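Local coordinates for substrate-binding protein (PDB 6WPN) that probably binds a sugar or oligosaccharide in the periplasm as the substrate-binding component of a marine cyanobacterial transport system, at residues V186-D191 and T397-A402; D192-L197 and R390-I395; V201-S206 and R222-F227; D230-G235 and R401-Q406. All coordinates share one frame; numbering follows the deposited sequence.

Interaction 1. Residues V186-D191 and T397-A402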
loop_
_atom_site.group_PDB
_atom_site.type_symbol
_atom_site.label_atom_id
_atom_site.label_comp_id
_atom_site.label_asym_id
_atom_site.label_seq_id
_atom_site.Cartn_x
_atom_site.Cartn_y
_atom_site.Cartn_z
ATOM N N VAL A 186 9.115 -9.706 -5.834
ATOM C CA VAL A 186 8.625 -8.356 -6.091
ATOM C C VAL A 186 8.158 -8.303 -7.539
ATOM O O VAL A 186 8.949 -8.531 -8.462
ATOM C CB VAL A 186 9.693 -7.291 -5.805
ATOM C CG1 VAL A 186 9.152 -5.906 -6.109
ATOM C CG2 VAL A 186 10.152 -7.383 -4.356
ATOM N N THR A 187 6.875 -8.015 -7.734
ATOM C CA THR A 187 6.292 -8.058 -9.063
ATOM C C THR A 187 6.718 -6.846 -9.886
ATOM O O THR A 187 6.935 -5.749 -9.361
ATOM C CB THR A 187 4.765 -8.126 -8.987
ATOM O OG1 THR A 187 4.232 -8.307 -10.304
ATOM C CG2 THR A 187 4.187 -6.845 -8.383
ATOM N N VAL A 188 6.849 -7.062 -11.191
ATOM C CA VAL A 188 7.132 -6.000 -12.145
ATOM C C VAL A 188 6.018 -5.910 -13.195
ATOM O O VAL A 188 6.210 -5.372 -14.282
ATOM C CB VAL A 188 8.537 -6.186 -12.762
ATOM C CG1 VAL A 188 8.596 -7.404 -13.650
ATOM C CG2 VAL A 188 9.021 -4.938 -13.497
ATOM N N VAL A 189 4.841 -6.436 -12.862
ATOM C CA VAL A 189 3.642 -6.291 -13.683
ATOM C C VAL A 189 3.222 -4.830 -13.568
ATOM O O VAL A 189 2.950 -4.357 -12.454
ATOM C CB VAL A 189 2.533 -7.259 -13.243
ATOM C CG1 VAL A 189 1.217 -6.921 -13.929
ATOM C CG2 VAL A 189 2.942 -8.690 -13.554
ATOM N N PRO A 190 3.154 -4.091 -14.684
ATOM C CA PRO A 190 3.082 -2.616 -14.607
ATOM C C PRO A 190 2.095 -2.031 -13.608
ATOM O O PRO A 190 2.493 -1.211 -12.771
ATOM C CB PRO A 190 2.716 -2.230 -16.044
ATOM C CG PRO A 190 3.348 -3.290 -16.876
ATOM C CD PRO A 190 3.245 -4.568 -16.075
ATOM N N ASP A 191 0.826 -2.421 -13.659
ATOM C CA ASP A 191 -0.147 -1.810 -12.762
ATOM C C ASP A 191 -0.611 -2.770 -11.676
ATOM O O ASP A 191 -1.813 -2.911 -11.427
ATOM C CB ASP A 191 -1.323 -1.229 -13.542
ATOM C CG ASP A 191 -1.024 0.171 -14.066
ATOM O OD1 ASP A 191 -0.090 0.812 -13.529
ATOM O OD2 ASP A 191 -1.719 0.636 -14.994
ATOM N N THR A 397 7.655 -1.686 -17.448
ATOM C CA THR A 397 7.756 -2.266 -18.786
ATOM C C THR A 397 9.200 -2.305 -19.267
ATOM O O THR A 397 9.654 -3.322 -19.805
ATOM C CB THR A 397 6.892 -1.483 -19.775
ATOM O OG1 THR A 397 5.511 -1.611 -19.413
ATOM C CG2 THR A 397 7.102 -2.001 -21.193
ATOM N N GLN A 398 9.927 -1.197 -19.116
ATOM C CA GLN A 398 11.318 -1.164 -19.561
ATOM C C GLN A 398 12.193 -2.074 -18.706
ATOM O O GLN A 398 13.062 -2.780 -19.228
ATOM C CB GLN A 398 11.849 0.271 -19.543
ATOM C CG GLN A 398 11.180 1.198 -20.550
ATOM C CD GLN A 398 11.116 0.603 -21.948
ATOM O OE1 GLN A 398 12.088 0.026 -22.442
ATOM N NE2 GLN A 398 9.967 0.751 -22.599
ATOM N N LEU A 399 11.974 -2.077 -17.391
ATOM C CA LEU A 399 12.735 -2.977 -16.532
ATOM C C LEU A 399 12.478 -4.425 -16.924
ATOM O O LEU A 399 13.398 -5.252 -16.925
ATOM C CB LEU A 399 12.367 -2.743 -15.067
ATOM C CG LEU A 399 13.056 -3.642 -14.036
ATOM C CD1 LEU A 399 14.564 -3.502 -14.124
ATOM C CD2 LEU A 399 12.581 -3.315 -12.637
ATOM N N GLN A 400 11.244 -4.725 -17.324
ATOM C CA GLN A 400 10.895 -6.074 -17.744
ATOM C C GLN A 400 11.676 -6.493 -18.982
ATOM O O GLN A 400 12.135 -7.637 -19.077
ATOM C CB GLN A 400 9.393 -6.137 -17.995
ATOM C CG GLN A 400 8.816 -7.514 -18.118
ATOM C CD GLN A 400 7.301 -7.479 -18.074
ATOM O OE1 GLN A 400 6.712 -6.710 -17.310
ATOM N NE2 GLN A 400 6.662 -8.308 -18.897
ATOM N N ARG A 401 11.852 -5.576 -19.935
ATOM C CA ARG A 401 12.655 -5.880 -21.115
ATOM C C ARG A 401 14.106 -6.162 -20.750
ATOM O O ARG A 401 14.762 -6.980 -21.403
ATOM C CB ARG A 401 12.589 -4.725 -22.114
ATOM C CG ARG A 401 11.204 -4.426 -22.647
ATOM C CD ARG A 401 11.249 -3.197 -23.524
ATOM N NE ARG A 401 11.960 -3.460 -24.767
ATOM C CZ ARG A 401 12.412 -2.513 -25.580
ATOM N NH1 ARG A 401 12.243 -1.237 -25.265
ATOM N NH2 ARG A 401 13.034 -2.840 -26.707
ATOM N N ALA A 402 14.627 -5.486 -19.728
ATOM C CA ALA A 402 16.012 -5.705 -19.335
ATOM C C ALA A 402 16.183 -7.001 -18.557
ATOM O O ALA A 402 17.216 -7.668 -18.691
ATOM C CB ALA A 402 16.519 -4.525 -18.508
#

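Interaction 2. Residues D192-L197 and R390-I395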
loop_
_atom_site.group_PDB
_atom_site.type_symbol
_atom_site.label_atom_id
_atom_site.label_comp_id
_atom_site.label_asym_id
_atom_site.label_seq_id
_atom_site.Cartn_x
_atom_site.Cartn_y
_atom_site.Cartn_z
ATOM N N ASP A 192 0.343 -3.433 -11.029
ATOM C CA ASP A 192 0.054 -4.272 -9.877
ATOM C C ASP A 192 0.650 -3.573 -8.663
ATOM O O ASP A 192 0.522 -2.352 -8.534
ATOM C CB ASP A 192 0.624 -5.682 -10.061
ATOM C CG ASP A 192 -0.127 -6.734 -9.254
ATOM O OD1 ASP A 192 0.061 -6.802 -8.017
ATOM O OD2 ASP A 192 -0.918 -7.490 -9.863
ATOM N N SER A 193 1.292 -4.318 -7.773
ATOM C CA SER A 193 1.851 -3.707 -6.575
ATOM C C SER A 193 2.882 -2.646 -6.936
ATOM O O SER A 193 3.566 -2.730 -7.960
ATOM C CB SER A 193 2.499 -4.768 -5.690
ATOM O OG SER A 193 3.260 -4.168 -4.656
ATOM N N ALA A 194 2.978 -1.627 -6.088
ATOM C CA ALA A 194 3.949 -0.557 -6.259
ATOM C C ALA A 194 5.213 -0.798 -5.445
ATOM O O ALA A 194 6.040 0.111 -5.320
ATOM C CB ALA A 194 3.328 0.790 -5.880
ATOM N N GLU A 195 5.373 -2.001 -4.885
ATOM C CA GLU A 195 6.519 -2.271 -4.025
ATOM C C GLU A 195 7.826 -2.057 -4.770
ATOM O O GLU A 195 8.805 -1.572 -4.197
ATOM C CB GLU A 195 6.448 -3.695 -3.470
ATOM C CG GLU A 195 7.515 -3.982 -2.418
ATOM C CD GLU A 195 7.564 -5.440 -2.004
ATOM O OE1 GLU A 195 6.652 -6.207 -2.396
ATOM O OE2 GLU A 195 8.530 -5.820 -1.299
ATOM N N LEU A 196 7.859 -2.408 -6.055
ATOM C CA LEU A 196 9.072 -2.206 -6.835
ATOM C C LEU A 196 9.393 -0.724 -6.964
ATOM O O LEU A 196 10.517 -0.294 -6.690
ATOM C CB LEU A 196 8.908 -2.840 -8.213
ATOM C CG LEU A 196 10.142 -2.901 -9.105
ATOM C CD1 LEU A 196 11.206 -3.783 -8.516
ATOM C CD2 LEU A 196 9.722 -3.405 -10.457
ATOM N N LEU A 197 8.398 0.079 -7.341
ATOM C CA LEU A 197 8.599 1.522 -7.407
ATOM C C LEU A 197 8.972 2.082 -6.043
ATOM O O LEU A 197 9.773 3.017 -5.947
ATOM C CB LEU A 197 7.341 2.205 -7.939
ATOM C CG LEU A 197 7.520 3.663 -8.356
ATOM C CD1 LEU A 197 8.481 3.751 -9.534
ATOM C CD2 LEU A 197 6.186 4.286 -8.703
ATOM N N ARG A 390 1.113 6.068 -14.610
ATOM C CA ARG A 390 1.710 6.080 -15.941
ATOM C C ARG A 390 3.218 5.891 -15.844
ATOM O O ARG A 390 3.814 5.126 -16.611
ATOM C CB ARG A 390 1.403 7.409 -16.632
ATOM C CG ARG A 390 1.984 7.559 -18.031
ATOM C CD ARG A 390 1.241 6.711 -19.045
ATOM N NE ARG A 390 -0.149 7.159 -19.135
ATOM C CZ ARG A 390 -1.067 6.629 -19.935
ATOM N NH1 ARG A 390 -0.751 5.619 -20.735
ATOM N NH2 ARG A 390 -2.302 7.118 -19.940
ATOM N N LEU A 391 3.847 6.583 -14.890
ATOM C CA LEU A 391 5.282 6.448 -14.668
ATOM C C LEU A 391 5.644 5.038 -14.220
ATOM O O LEU A 391 6.618 4.454 -14.710
ATOM C CB LEU A 391 5.733 7.474 -13.630
ATOM C CG LEU A 391 7.193 7.432 -13.187
ATOM C CD1 LEU A 391 8.092 7.871 -14.330
ATOM C CD2 LEU A 391 7.413 8.296 -11.952
ATOM N N GLN A 392 4.873 4.473 -13.289
ATOM C CA GLN A 392 5.129 3.107 -12.848
ATOM C C GLN A 392 5.066 2.130 -14.012
ATOM O O GLN A 392 5.917 1.239 -14.135
ATOM C CB GLN A 392 4.121 2.702 -11.774
ATOM C CG GLN A 392 4.182 1.226 -11.419
ATOM C CD GLN A 392 3.142 0.833 -10.390
ATOM O OE1 GLN A 392 3.045 1.440 -9.326
ATOM N NE2 GLN A 392 2.354 -0.185 -10.707
ATOM N N SER A 393 4.060 2.276 -14.875
ATOM C CA SER A 393 3.907 1.357 -15.996
ATOM C C SER A 393 5.094 1.441 -16.947
ATOM O O SER A 393 5.589 0.414 -17.424
ATOM C CB SER A 393 2.599 1.644 -16.728
ATOM O OG SER A 393 2.418 0.733 -17.797
ATOM N N ILE A 394 5.555 2.658 -17.246
ATOM C CA ILE A 394 6.690 2.822 -18.151
ATOM C C ILE A 394 7.943 2.193 -17.554
ATOM O O ILE A 394 8.705 1.508 -18.247
ATOM C CB ILE A 394 6.898 4.311 -18.487
ATOM C CG1 ILE A 394 5.728 4.839 -19.325
ATOM C CG2 ILE A 394 8.216 4.525 -19.212
ATOM C CD1 ILE A 394 5.884 6.271 -19.736
ATOM N N ILE A 395 8.183 2.422 -16.265
ATOM C CA ILE A 395 9.381 1.883 -15.633
ATOM C C ILE A 395 9.310 0.360 -15.567
ATOM O O ILE A 395 10.260 -0.335 -15.943
ATOM C CB ILE A 395 9.577 2.505 -14.239
ATOM C CG1 ILE A 395 9.861 4.005 -14.367
ATOM C CG2 ILE A 395 10.700 1.794 -13.492
ATOM C CD1 ILE A 395 10.009 4.713 -13.038
#

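Interaction 3. Residues V201-S206 and R222-F227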
loop_
_atom_site.group_PDB
_atom_site.type_symbol
_atom_site.label_atom_id
_atom_site.label_comp_id
_atom_site.label_asym_id
_atom_site.label_seq_id
_atom_site.Cartn_x
_atom_site.Cartn_y
_atom_site.Cartn_z
ATOM N N VAL A 201 12.447 4.264 -4.522
ATOM C CA VAL A 201 12.513 5.400 -3.609
ATOM C C VAL A 201 13.371 5.060 -2.394
ATOM O O VAL A 201 14.142 5.897 -1.912
ATOM C CB VAL A 201 11.097 5.843 -3.201
ATOM C CG1 VAL A 201 11.165 7.049 -2.275
ATOM C CG2 VAL A 201 10.262 6.149 -4.433
ATOM N N GLN A 202 13.260 3.825 -1.885
ATOM C CA GLN A 202 14.076 3.426 -0.738
ATOM C C GLN A 202 15.548 3.320 -1.105
ATOM O O GLN A 202 16.415 3.487 -0.239
ATOM C CB GLN A 202 13.591 2.099 -0.156
ATOM C CG GLN A 202 12.301 2.198 0.631
ATOM C CD GLN A 202 11.784 0.843 1.078
ATOM O OE1 GLN A 202 11.865 -0.138 0.341
ATOM N NE2 GLN A 202 11.268 0.780 2.300
HETATM N N MSE A 203 15.802 3.131 -2.389
HETATM C CA MSE A 203 17.184 3.003 -2.889
HETATM C C MSE A 203 17.771 4.376 -3.218
HETATM O O MSE A 203 18.823 4.421 -3.829
HETATM C CB MSE A 203 17.218 2.043 -4.066
HETATM C CG MSE A 203 16.923 0.658 -3.652
HETATM SE SE MSE A 203 16.893 -0.459 -5.187
HETATM C CE MSE A 203 18.747 -0.533 -5.625
ATOM N N GLY A 204 17.111 5.445 -2.796
ATOM C CA GLY A 204 17.597 6.789 -3.041
ATOM C C GLY A 204 17.291 7.359 -4.408
ATOM O O GLY A 204 17.832 8.415 -4.756
ATOM N N VAL A 205 16.446 6.700 -5.195
ATOM C CA VAL A 205 16.131 7.170 -6.540
ATOM C C VAL A 205 15.117 8.304 -6.464
ATOM O O VAL A 205 14.120 8.218 -5.738
ATOM C CB VAL A 205 15.601 6.018 -7.408
ATOM C CG1 VAL A 205 15.211 6.523 -8.796
ATOM C CG2 VAL A 205 16.633 4.903 -7.499
ATOM N N SER A 206 15.369 9.368 -7.220
ATOM C CA SER A 206 14.423 10.462 -7.391
ATOM C C SER A 206 13.650 10.224 -8.681
ATOM O O SER A 206 14.251 10.101 -9.753
ATOM C CB SER A 206 15.147 11.806 -7.428
ATOM O OG SER A 206 14.238 12.866 -7.668
ATOM N N ARG A 222 20.100 4.242 -12.217
ATOM C CA ARG A 222 20.809 3.204 -12.957
ATOM C C ARG A 222 21.221 2.066 -12.034
ATOM O O ARG A 222 21.149 0.889 -12.408
ATOM C CB ARG A 222 22.031 3.801 -13.653
ATOM C CG ARG A 222 21.694 4.855 -14.691
ATOM C CD ARG A 222 22.920 5.267 -15.486
ATOM N NE ARG A 222 23.827 6.115 -14.717
ATOM C CZ ARG A 222 23.718 7.438 -14.618
ATOM N NH1 ARG A 222 22.733 8.075 -15.235
ATOM N NH2 ARG A 222 24.595 8.125 -13.897
ATOM N N LYS A 223 21.638 2.399 -10.812
ATOM C CA LYS A 223 21.980 1.372 -9.837
ATOM C C LYS A 223 20.754 0.543 -9.475
ATOM O O LYS A 223 20.842 -0.683 -9.336
ATOM C CB LYS A 223 22.607 2.029 -8.607
ATOM C CG LYS A 223 23.037 1.093 -7.498
ATOM C CD LYS A 223 23.696 1.894 -6.378
ATOM C CE LYS A 223 23.855 1.087 -5.102
ATOM N NZ LYS A 223 24.475 1.907 -4.017
ATOM N N ALA A 224 19.596 1.194 -9.343
ATOM C CA ALA A 224 18.369 0.480 -9.005
ATOM C C ALA A 224 17.913 -0.418 -10.148
ATOM O O ALA A 224 17.449 -1.540 -9.912
ATOM C CB ALA A 224 17.271 1.474 -8.632
ATOM N N PHE A 225 17.991 0.072 -11.389
ATOM C CA PHE A 225 17.654 -0.761 -12.541
ATOM C C PHE A 225 18.566 -1.978 -12.628
ATOM O O PHE A 225 18.105 -3.102 -12.857
ATOM C CB PHE A 225 17.741 0.050 -13.838
ATOM C CG PHE A 225 16.426 0.631 -14.287
ATOM C CD1 PHE A 225 15.914 1.774 -13.697
ATOM C CD2 PHE A 225 15.703 0.026 -15.302
ATOM C CE1 PHE A 225 14.702 2.306 -14.118
ATOM C CE2 PHE A 225 14.492 0.548 -15.719
ATOM C CZ PHE A 225 13.993 1.689 -15.127
ATOM N N ALA A 226 19.871 -1.768 -12.461
ATOM C CA ALA A 226 20.817 -2.879 -12.506
ATOM C C ALA A 226 20.572 -3.858 -11.365
ATOM O O ALA A 226 20.746 -5.071 -11.530
ATOM C CB ALA A 226 22.249 -2.350 -12.460
ATOM N N PHE A 227 20.181 -3.345 -10.197
ATOM C CA PHE A 227 19.892 -4.203 -9.055
ATOM C C PHE A 227 18.858 -5.261 -9.415
ATOM O O PHE A 227 19.094 -6.464 -9.252
ATOM C CB PHE A 227 19.410 -3.345 -7.881
ATOM C CG PHE A 227 19.045 -4.127 -6.643
ATOM C CD1 PHE A 227 17.738 -4.541 -6.430
ATOM C CD2 PHE A 227 20.003 -4.422 -5.681
ATOM C CE1 PHE A 227 17.392 -5.250 -5.291
ATOM C CE2 PHE A 227 19.665 -5.126 -4.534
ATOM C CZ PHE A 227 18.357 -5.543 -4.338
#

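Interaction 4. Residues D230-G235 and R401-Q406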
loop_
_atom_site.group_PDB
_atom_site.type_symbol
_atom_site.label_atom_id
_atom_site.label_comp_id
_atom_site.label_asym_id
_atom_site.label_seq_id
_atom_site.Cartn_x
_atom_site.Cartn_y
_atom_site.Cartn_z
ATOM N N ASP A 230 19.905 -7.610 -12.545
ATOM C CA ASP A 230 20.887 -8.635 -12.206
ATOM C C ASP A 230 20.280 -9.726 -11.327
ATOM O O ASP A 230 20.610 -10.907 -11.480
ATOM C CB ASP A 230 22.088 -7.994 -11.508
ATOM C CG ASP A 230 22.866 -7.060 -12.420
ATOM O OD1 ASP A 230 22.799 -7.229 -13.658
ATOM O OD2 ASP A 230 23.552 -6.154 -11.896
ATOM N N LEU A 231 19.394 -9.358 -10.403
ATOM C CA LEU A 231 18.737 -10.371 -9.582
ATOM C C LEU A 231 17.960 -11.353 -10.453
ATOM O O LEU A 231 18.062 -12.573 -10.279
ATOM C CB LEU A 231 17.810 -9.709 -8.562
ATOM C CG LEU A 231 18.436 -9.108 -7.301
ATOM C CD1 LEU A 231 17.349 -8.600 -6.374
ATOM C CD2 LEU A 231 19.306 -10.114 -6.587
ATOM N N TYR A 232 17.203 -10.836 -11.422
ATOM C CA TYR A 232 16.402 -11.716 -12.265
ATOM C C TYR A 232 17.284 -12.571 -13.165
ATOM O O TYR A 232 17.055 -13.778 -13.304
ATOM C CB TYR A 232 15.428 -10.897 -13.111
ATOM C CG TYR A 232 14.401 -11.759 -13.800
ATOM C CD1 TYR A 232 13.245 -12.154 -13.136
ATOM C CD2 TYR A 232 14.602 -12.215 -15.093
ATOM C CE1 TYR A 232 12.305 -12.951 -13.753
ATOM C CE2 TYR A 232 13.666 -13.019 -15.718
ATOM C CZ TYR A 232 12.522 -13.383 -15.041
ATOM O OH TYR A 232 11.587 -14.177 -15.655
ATOM N N ARG A 233 18.300 -11.963 -13.778
ATOM C CA ARG A 233 19.117 -12.687 -14.739
ATOM C C ARG A 233 19.915 -13.805 -14.082
ATOM O O ARG A 233 20.214 -14.809 -14.734
ATOM C CB ARG A 233 20.064 -11.723 -15.450
ATOM C CG ARG A 233 19.376 -10.669 -16.295
ATOM C CD ARG A 233 20.354 -10.091 -17.302
ATOM N NE ARG A 233 19.744 -9.077 -18.152
ATOM C CZ ARG A 233 20.396 -8.412 -19.100
ATOM N NH1 ARG A 233 21.680 -8.659 -19.313
ATOM N NH2 ARG A 233 19.765 -7.506 -19.834
ATOM N N GLU A 234 20.255 -13.658 -12.804
ATOM C CA GLU A 234 21.034 -14.655 -12.086
ATOM C C GLU A 234 20.185 -15.779 -11.506
ATOM O O GLU A 234 20.702 -16.576 -10.720
ATOM C CB GLU A 234 21.832 -13.985 -10.966
ATOM C CG GLU A 234 22.900 -13.034 -11.458
ATOM C CD GLU A 234 23.701 -12.416 -10.325
ATOM O OE1 GLU A 234 23.492 -12.810 -9.153
ATOM O OE2 GLU A 234 24.545 -11.538 -10.611
ATOM N N GLY A 235 18.911 -15.869 -11.874
ATOM C CA GLY A 235 18.064 -16.935 -11.374
ATOM C C GLY A 235 17.664 -16.798 -9.925
ATOM O O GLY A 235 17.194 -17.769 -9.325
ATOM N N ARG A 401 11.852 -5.576 -19.935
ATOM C CA ARG A 401 12.655 -5.880 -21.115
ATOM C C ARG A 401 14.106 -6.162 -20.750
ATOM O O ARG A 401 14.762 -6.980 -21.403
ATOM C CB ARG A 401 12.589 -4.725 -22.114
ATOM C CG ARG A 401 11.204 -4.426 -22.647
ATOM C CD ARG A 401 11.249 -3.197 -23.524
ATOM N NE ARG A 401 11.960 -3.460 -24.767
ATOM C CZ ARG A 401 12.412 -2.513 -25.580
ATOM N NH1 ARG A 401 12.243 -1.237 -25.265
ATOM N NH2 ARG A 401 13.034 -2.840 -26.707
ATOM N N ALA A 402 14.627 -5.486 -19.728
ATOM C CA ALA A 402 16.012 -5.705 -19.335
ATOM C C ALA A 402 16.183 -7.001 -18.557
ATOM O O ALA A 402 17.216 -7.668 -18.691
ATOM C CB ALA A 402 16.519 -4.525 -18.508
HETATM N N MSE A 403 15.193 -7.376 -17.754
HETATM C CA MSE A 403 15.260 -8.610 -16.983
HETATM C C MSE A 403 15.228 -9.823 -17.896
HETATM O O MSE A 403 15.927 -10.807 -17.657
HETATM C CB MSE A 403 14.112 -8.682 -15.980
HETATM C CG MSE A 403 14.272 -7.760 -14.788
HETATM SE SE MSE A 403 12.619 -7.656 -13.771
HETATM C CE MSE A 403 13.338 -7.814 -11.960
ATOM N N LEU A 404 14.412 -9.752 -18.945
ATOM C CA LEU A 404 14.326 -10.835 -19.916
ATOM C C LEU A 404 15.513 -10.871 -20.871
ATOM O O LEU A 404 15.556 -11.741 -21.749
ATOM C CB LEU A 404 13.026 -10.722 -20.716
ATOM C CG LEU A 404 11.734 -10.989 -19.942
ATOM C CD1 LEU A 404 10.513 -10.658 -20.788
ATOM C CD2 LEU A 404 11.689 -12.440 -19.492
ATOM N N GLY A 405 16.474 -9.962 -20.715
ATOM C CA GLY A 405 17.636 -9.946 -21.576
ATOM C C GLY A 405 17.411 -9.393 -22.963
ATOM O O GLY A 405 18.229 -9.639 -23.852
ATOM N N GLN A 406 16.323 -8.651 -23.186
ATOM C CA GLN A 406 16.091 -8.083 -24.510
ATOM C C GLN A 406 16.880 -6.796 -24.716
ATOM O O GLN A 406 17.243 -6.474 -25.850
ATOM C CB GLN A 406 14.597 -7.833 -24.726
ATOM C CG GLN A 406 13.758 -9.102 -24.699
ATOM C CD GLN A 406 12.284 -8.831 -24.463
ATOM O OE1 GLN A 406 11.840 -7.682 -24.476
ATOM N NE2 GLN A 406 11.521 -9.890 -24.218
#

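Interaction 1. Residues V186-D191 and T397-A402
Val-188 and Leu-399 make the apolar part of this contact, methyl against methyl: Val-188 CG2 lies 4.0 Å from Leu-399 CD2, and the two branched side chains meet at a slant. Both residues are buried, and Leu-196 of helix 195-202 packs on each of them. Val-188 has chi1 at 68°, which turns CG2 anti to the backbone N and toward Leu-399, while CG1 sits between N and the carbonyl carbon and looks toward Gln-400. Further along, the ring of Pro-190 leans on Thr-397, with Pro-190 CG 3.7 Å from Thr-397 OG1. This is a van der Waals contact of a ring carbon; the hydroxyl's own hydrogen bond goes to Ser-393 O, one turn back in its helix.

In the fold, the loop between helices 168-179 and 195-202 is laid along helix 388-403 of a bacterial extracellular solute-binding protein. Loop and helix run in opposite senses here: the CA of Val-188 is nearest that of Gln-400, and the CA of Pro-190 nearest that of Thr-397.

The polar contacts mostly shape the loop itself. Thr-187 OG1 accepts from Val-189 N at 3.2 Å, nearly straight at 168°, forming an ST turn, and the hydroxyl also bonds to Gln-244 O. Backbone hydrogen bonding with Val-241 steadies Val-188. From the helix, the extended Gln-400 chain brings its amide near the Val-188 carbonyl, though the modelled flip is doubtful.

Interaction 2. Residues D192-L197 and R390-I395
Gln-392 reaches out from helix 388-403 to the N-cap of helix 195-202, where Ala-194 occupies the cap position. Its CG is anti to the backbone N (chi1 171°) and the chain continues extended, which carries the amide across to the turn that leads into the helix. Gln-392 OE1 stops 3.5 Å from Ala-194 CB, and Gln-392 NE2 lies 3.6 Å from Asp-192 O. The probable polar mate of NE2 is Pro-190 O, though that bond is modelled too short for its length to be trusted. With an alanine here, the contact on Ala-194 CB is likely to give way to a gap, and the Pro-190 carbonyl to lose its probable donor.

The turn the amide faces is an ST turn, in which Ser-193 OG accepts from Glu-195 N at 3.0 Å. Tyr-396 OH ties this turn and the start of the helix to helix 388-403, bonding with Ser-193 O and Leu-197 N.

Leu-197, in the first turn of the shorter helix, carries the apolar half. Its two methyls divide the work: Leu-197 CD2 rests 4.0 Å from Gln-392 CB, while CD1 turns to Ile-395. These last two side chains cross at about a right angle, with Leu-197 CD1 3.9 Å from Ile-395 CD1.

Interaction 3. Residues V201-S206 and R222-F227
Met-203, modelled as selenomethionine, lays its methyl on helix 219-233 between Ala-224 and Phe-227, and this is the tight part of the contact. Its CE is 3.5 Å from Ala-224 CA and 3.7 Å from Phe-227 CB, so the methyl lies on the helix backbone itself, where the small Ala-224 side chain leaves room for it. The bend at chi3, 72°, is what folds CE back onto that surface. The selenium approaches the aromatic ring obliquely, with Met-203 SE 4.7 Å from the centroid of the Phe-227 ring and 26° off its normal: a Met-aromatic contact. On the same alanine, Val-205 CG2 touches Ala-224 CB at 3.7 Å. Phe-200 packs against both Val-205 and Ala-224, and Val-168 and Pro-169 of helix 168-179 cover Phe-227.

The chain turns sharply between Met-203 and Val-205. Gly-204, at positive phi, is the C' residue of a Schellman motif that ends helix 195-202, with Gly-204 N bonded to Val-201 O and Val-205 N to Phe-200 O. The turn thus brings both hydrophobic residues onto the next helix.

The other side is much looser. Gly-204 is exposed and lies away from helix 219-233, and the extended Lys-223, also exposed, only borders the contact.

No hydrogen bond or charge pair joins the two segments, so the fit probably rests on shape and dispersion, with the chalcogen beside the ring (sulfur in an ordinary methionine) adding a polarisable contact.

Interaction 4. Residues D230-G235 and R401-Q406
Tyr-232 packs against Met-403 where two helices, 219-233 and 388-403, both end in Schellman motifs, closed by Gly-235 and Gly-405. From the start of the side chain, Tyr-232 CB sits 3.7 Å from Met-403 CG, and the ring carbon Tyr-232 CG is 3.8 Å from Met-403 CB; the two side chains cross at about a right angle. Chi1 of -169° swings the ring away from the backbone N to lie beside the last turn of helix 388-403, where Tyr-232 CD2 comes 3.2 Å from Met-403 O and Tyr-232 CE2 stays near the same oxygen, at 3.7 Å. The selenium of Met-403, a selenomethionine, lies obliquely to the ring in a Met-aromatic contact. At the tip, Tyr-232 OH is 4.2 Å from Leu-404 CD2 and hydrogen-bonds to Arg-239 O. A serine in its place would probably leave the Arg-239 carbonyl without its donor and Met-403 without the ring that covers it.

The neighbouring Arg-233, extended from CG to NE, reaches the end of the other helix side-on. Gly-405 CA lies over one face of its guanidinium, while the edge meets Ala-402 O, which also accepts from Gly-405 N. Both guanidinium bonds to this oxygen lie in the group's plane, Arg-233 NE at 2.9 Å and Arg-233 NH2 at 2.8 Å from Ala-402 O.

Overall arrangement
Helix 388-403 is the common element of interactions 1, 2 and 4, which follow it from its first half to its C-terminal end; interaction 3 instead joins the two successive helices 195-202 and 219-233. Interactions 1 and 2 adjoin along helix 388-403, and interaction 3 reaches interaction 2 where Phe-225 packs on Ile-395. All four are partly buried. Interactions 1 and 3 are mostly apolar, while interaction 2 mixes a leucine-isoleucine contact with the Gln-392 amide. Interaction 4, its centre about 26 Å from that of the chain, is the most peripheral, with three exposed residues among the six that touch, and it alone has clear hydrogen bonds between its segments. It still borders interaction 1 through Met-403 SE against Val-188 CG1.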